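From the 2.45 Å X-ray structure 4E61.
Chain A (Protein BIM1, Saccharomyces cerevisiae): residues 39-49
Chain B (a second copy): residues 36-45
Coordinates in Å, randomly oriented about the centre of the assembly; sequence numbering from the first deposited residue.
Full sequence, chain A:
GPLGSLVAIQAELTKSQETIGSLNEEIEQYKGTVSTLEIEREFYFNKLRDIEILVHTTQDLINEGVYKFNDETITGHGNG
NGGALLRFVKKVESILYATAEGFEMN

Chain A 39-49: IEREFYFNKLR
Chain B (36-45) TLEIEREFYF

Two copies of BIM1 meet here through helices that run in the same general direction, their axes crossing at 26° and approaching to 11.2 Å. Both segments are helical throughout and continue beyond their ends. Like residues face each other: CA of Arg A41 lies 7.5 Å from CA of Arg B41, and CA of Tyr A44 lies 8.0 Å from CA of Tyr B44. The contact buries 440 Å² in all.

Within each stretch the backbone bonds run mainly from N of residue i+4 to O of residue i, such as Tyr A44 N to Glu A40 O (2.8 Å) and Phe B45 N to Arg B41 O (2.9 Å); Phe B43 N to Ile B39 O is weak at 3.3 Å, and Ile B39 N to Thr B36 O is a weak bond of i+3 to i type at 3.2 Å. Across the contact, polar pairing is confined to two reciprocal salt bridges. Arg B41, extended with chi1 to chi3 all t, donates NE to OE2 of Glu A40 (m, t) at 3.1 Å and 155°, a hydrogen bond within the salt bridge. The exchanged pair places Arg A41 NH1 2.9 Å from Glu B40 OE1. The two bridges engage different guanidinium atoms, and the arginines differ in conformation: Arg A41 is folded, with chi1 -141°, chi2 -109° and chi3 -58°, while Glu B40, like Glu A40, is m, t. In both bridges the carboxylate oxygen lies at the guanidinium edge.

One helical turn further on, aromatic packing takes over. Tyr A44 is p and Tyr B44 m, and their rings lie obliquely, centroids 5.6 Å apart and planes at 34°. Phe A45 (m) directs its edge at the face of Tyr B44, CE1 to CZ 3.5 Å, planes at 86°; Phe B45 (chi1 -91°) approaches Tyr A44 similarly but offset, CE2 to CD2 3.5 Å. Tyr A44 OH sits 3.7 Å from Arg B41 CA, and neither tyrosine hydroxyl hydrogen-bonds across the contact.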

# COMPACT_ATOMS: atom_id res chain seq x y z
N ILE A 39 4.22 -2.10 4.15
CA ILE A 39 5.68 -2.26 4.13
C ILE A 39 6.24 -1.47 2.94
O ILE A 39 7.23 -0.78 3.14
CB ILE A 39 6.15 -3.74 4.16
CG1 ILE A 39 5.86 -4.38 5.54
CG2 ILE A 39 7.63 -3.87 3.80
CD1 ILE A 39 5.81 -5.95 5.50
N GLU A 40 5.58 -1.54 1.75
CA GLU A 40 5.94 -0.81 0.53
C GLU A 40 5.96 0.67 0.81
O GLU A 40 6.93 1.37 0.49
CB GLU A 40 4.94 -1.06 -0.59
CG GLU A 40 5.07 -2.39 -1.30
CD GLU A 40 4.09 -2.63 -2.44
OE1 GLU A 40 4.38 -3.51 -3.28
OE2 GLU A 40 3.05 -1.93 -2.50
N ARG A 41 4.87 1.13 1.41
CA ARG A 41 4.59 2.49 1.81
C ARG A 41 5.68 3.10 2.67
O ARG A 41 6.17 4.18 2.35
CB ARG A 41 3.26 2.49 2.54
CG ARG A 41 2.39 3.68 2.21
CD ARG A 41 2.30 4.62 3.38
NE ARG A 41 1.77 3.99 4.59
CZ ARG A 41 0.47 3.82 4.85
NH1 ARG A 41 -0.44 4.20 3.96
NH2 ARG A 41 0.08 3.27 5.99
N GLU A 42 6.10 2.39 3.74
CA GLU A 42 7.17 2.86 4.61
C GLU A 42 8.48 3.03 3.83
O GLU A 42 9.19 4.01 4.04
CB GLU A 42 7.36 1.90 5.81
N PHE A 43 8.77 2.11 2.90
CA PHE A 43 9.97 2.13 2.08
C PHE A 43 9.96 3.28 1.07
O PHE A 43 10.93 4.04 1.00
CB PHE A 43 10.19 0.75 1.45
CG PHE A 43 11.39 0.61 0.55
CD1 PHE A 43 12.69 0.66 1.06
CD2 PHE A 43 11.23 0.38 -0.81
CE1 PHE A 43 13.80 0.52 0.23
CE2 PHE A 43 12.34 0.20 -1.63
CZ PHE A 43 13.62 0.24 -1.10
N TYR A 44 8.85 3.46 0.35
CA TYR A 44 8.75 4.57 -0.60
C TYR A 44 8.59 5.95 0.07
O TYR A 44 9.13 6.93 -0.47
CB TYR A 44 7.84 4.29 -1.83
CG TYR A 44 6.35 4.16 -1.59
CD1 TYR A 44 5.59 5.27 -1.22
CD2 TYR A 44 5.68 2.98 -1.89
CE1 TYR A 44 4.21 5.17 -1.02
CE2 TYR A 44 4.29 2.87 -1.71
CZ TYR A 44 3.56 3.97 -1.29
OH TYR A 44 2.20 3.88 -1.10
N PHE A 45 8.01 6.01 1.29
CA PHE A 45 7.94 7.26 2.07
C PHE A 45 9.32 7.68 2.54
O PHE A 45 9.64 8.88 2.45
CB PHE A 45 6.96 7.17 3.26
CG PHE A 45 5.52 7.50 2.91
CD1 PHE A 45 5.17 7.88 1.62
CD2 PHE A 45 4.53 7.45 3.87
CE1 PHE A 45 3.84 8.18 1.30
CE2 PHE A 45 3.20 7.78 3.55
CZ PHE A 45 2.86 8.11 2.26
N ASN A 46 10.16 6.69 2.98
CA ASN A 46 11.54 6.92 3.39
C ASN A 46 12.40 7.54 2.27
O ASN A 46 13.21 8.41 2.54
CB ASN A 46 12.18 5.64 3.89
CG ASN A 46 11.98 5.37 5.34
OD1 ASN A 46 11.94 6.29 6.16
ND2 ASN A 46 11.87 4.08 5.69
N LYS A 47 12.20 7.07 1.02
CA LYS A 47 12.91 7.57 -0.14
C LYS A 47 12.51 9.00 -0.44
O LYS A 47 13.38 9.79 -0.75
CB LYS A 47 12.62 6.69 -1.36
CG LYS A 47 13.15 5.30 -1.26
CD LYS A 47 13.13 4.67 -2.62
CE LYS A 47 13.79 3.32 -2.57
NZ LYS A 47 15.17 3.39 -2.00
N LEU A 48 11.21 9.33 -0.33
CA LEU A 48 10.69 10.69 -0.57
C LEU A 48 11.25 11.67 0.46
O LEU A 48 11.64 12.80 0.10
CB LEU A 48 9.15 10.70 -0.54
CG LEU A 48 8.49 10.07 -1.78
CD1 LEU A 48 7.07 9.61 -1.47
CD2 LEU A 48 8.57 11.02 -3.04
N ARG A 49 11.31 11.22 1.73
CA ARG A 49 11.85 11.97 2.86
C ARG A 49 13.34 12.31 2.59
O ARG A 49 13.71 13.49 2.67
CB ARG A 49 11.66 11.15 4.15
CG ARG A 49 12.35 11.72 5.39
CD ARG A 49 12.78 10.62 6.35
NE ARG A 49 13.86 9.79 5.82
CZ ARG A 49 14.22 8.60 6.31
NH1 ARG A 49 13.57 8.09 7.35
NH2 ARG A 49 15.21 7.92 5.76
N THR B 36 -8.15 1.45 -0.71
CA THR B 36 -7.56 2.74 -0.33
C THR B 36 -6.02 2.73 -0.50
O THR B 36 -5.46 3.64 -1.13
CB THR B 36 -8.08 3.28 1.03
OG1 THR B 36 -7.38 4.47 1.30
CG2 THR B 36 -7.83 2.37 2.22
N LEU B 37 -5.37 1.67 0.01
CA LEU B 37 -3.93 1.47 -0.07
C LEU B 37 -3.45 1.34 -1.49
O LEU B 37 -2.39 1.84 -1.80
CB LEU B 37 -3.49 0.27 0.78
CG LEU B 37 -3.53 0.43 2.31
CD1 LEU B 37 -3.50 -0.93 2.99
CD2 LEU B 37 -2.37 1.29 2.84
N GLU B 38 -4.25 0.73 -2.37
CA GLU B 38 -3.92 0.59 -3.79
C GLU B 38 -4.11 1.89 -4.57
O GLU B 38 -3.40 2.11 -5.55
CB GLU B 38 -4.71 -0.56 -4.45
CG GLU B 38 -4.16 -1.92 -4.07
CD GLU B 38 -4.96 -3.13 -4.52
OE1 GLU B 38 -6.13 -2.97 -4.93
OE2 GLU B 38 -4.42 -4.26 -4.43
N ILE B 39 -5.05 2.76 -4.14
CA ILE B 39 -5.28 4.06 -4.77
C ILE B 39 -4.11 5.00 -4.41
O ILE B 39 -3.59 5.70 -5.30
CB ILE B 39 -6.69 4.65 -4.41
CG1 ILE B 39 -7.82 3.84 -5.11
CG2 ILE B 39 -6.78 6.14 -4.79
CD1 ILE B 39 -9.21 3.96 -4.44
N GLU B 40 -3.67 4.98 -3.13
CA GLU B 40 -2.52 5.74 -2.61
C GLU B 40 -1.25 5.32 -3.36
O GLU B 40 -0.50 6.17 -3.83
CB GLU B 40 -2.29 5.43 -1.13
CG GLU B 40 -3.24 6.08 -0.14
CD GLU B 40 -2.94 5.76 1.32
OE1 GLU B 40 -1.77 5.46 1.65
OE2 GLU B 40 -3.89 5.81 2.13
N ARG B 41 -1.05 3.99 -3.49
CA ARG B 41 0.09 3.34 -4.15
C ARG B 41 0.25 3.77 -5.60
O ARG B 41 1.38 4.02 -6.02
CB ARG B 41 -0.02 1.82 -4.01
CG ARG B 41 1.17 1.00 -4.48
CD ARG B 41 0.64 -0.33 -4.94
NE ARG B 41 1.71 -1.29 -5.18
CZ ARG B 41 2.21 -1.56 -6.37
NH1 ARG B 41 1.76 -0.93 -7.45
NH2 ARG B 41 3.19 -2.45 -6.50
N GLU B 42 -0.86 3.87 -6.36
CA GLU B 42 -0.82 4.31 -7.76
C GLU B 42 -0.36 5.79 -7.83
O GLU B 42 0.45 6.12 -8.69
CB GLU B 42 -2.19 4.11 -8.44
CG GLU B 42 -2.19 4.33 -9.94
CD GLU B 42 -3.32 5.22 -10.40
OE1 GLU B 42 -4.48 4.75 -10.41
OE2 GLU B 42 -3.06 6.41 -10.72
N PHE B 43 -0.84 6.63 -6.90
CA PHE B 43 -0.48 8.05 -6.82
C PHE B 43 1.02 8.23 -6.50
O PHE B 43 1.69 8.99 -7.19
CB PHE B 43 -1.34 8.76 -5.75
CG PHE B 43 -0.99 10.22 -5.51
CD1 PHE B 43 -1.44 11.20 -6.38
CD2 PHE B 43 -0.22 10.61 -4.41
CE1 PHE B 43 -1.13 12.55 -6.16
CE2 PHE B 43 0.12 11.97 -4.20
CZ PHE B 43 -0.34 12.92 -5.09
N TYR B 44 1.52 7.57 -5.45
CA TYR B 44 2.92 7.69 -5.05
C TYR B 44 3.87 7.07 -6.02
O TYR B 44 4.95 7.63 -6.24
CB TYR B 44 3.14 7.17 -3.64
CG TYR B 44 2.44 7.99 -2.59
CD1 TYR B 44 2.85 9.28 -2.30
CD2 TYR B 44 1.39 7.45 -1.84
CE1 TYR B 44 2.21 10.05 -1.32
CE2 TYR B 44 0.75 8.20 -0.86
CZ TYR B 44 1.16 9.50 -0.61
OH TYR B 44 0.54 10.25 0.36
N PHE B 45 3.48 5.95 -6.64
CA PHE B 45 4.28 5.27 -7.67
C PHE B 45 4.41 6.16 -8.91
O PHE B 45 5.46 6.16 -9.53
CB PHE B 45 3.69 3.90 -8.03
CG PHE B 45 4.22 2.74 -7.21
CD1 PHE B 45 4.47 1.50 -7.81
CD2 PHE B 45 4.49 2.88 -5.85
CE1 PHE B 45 4.98 0.44 -7.06
CE2 PHE B 45 4.99 1.81 -5.11
CZ PHE B 45 5.25 0.60 -5.72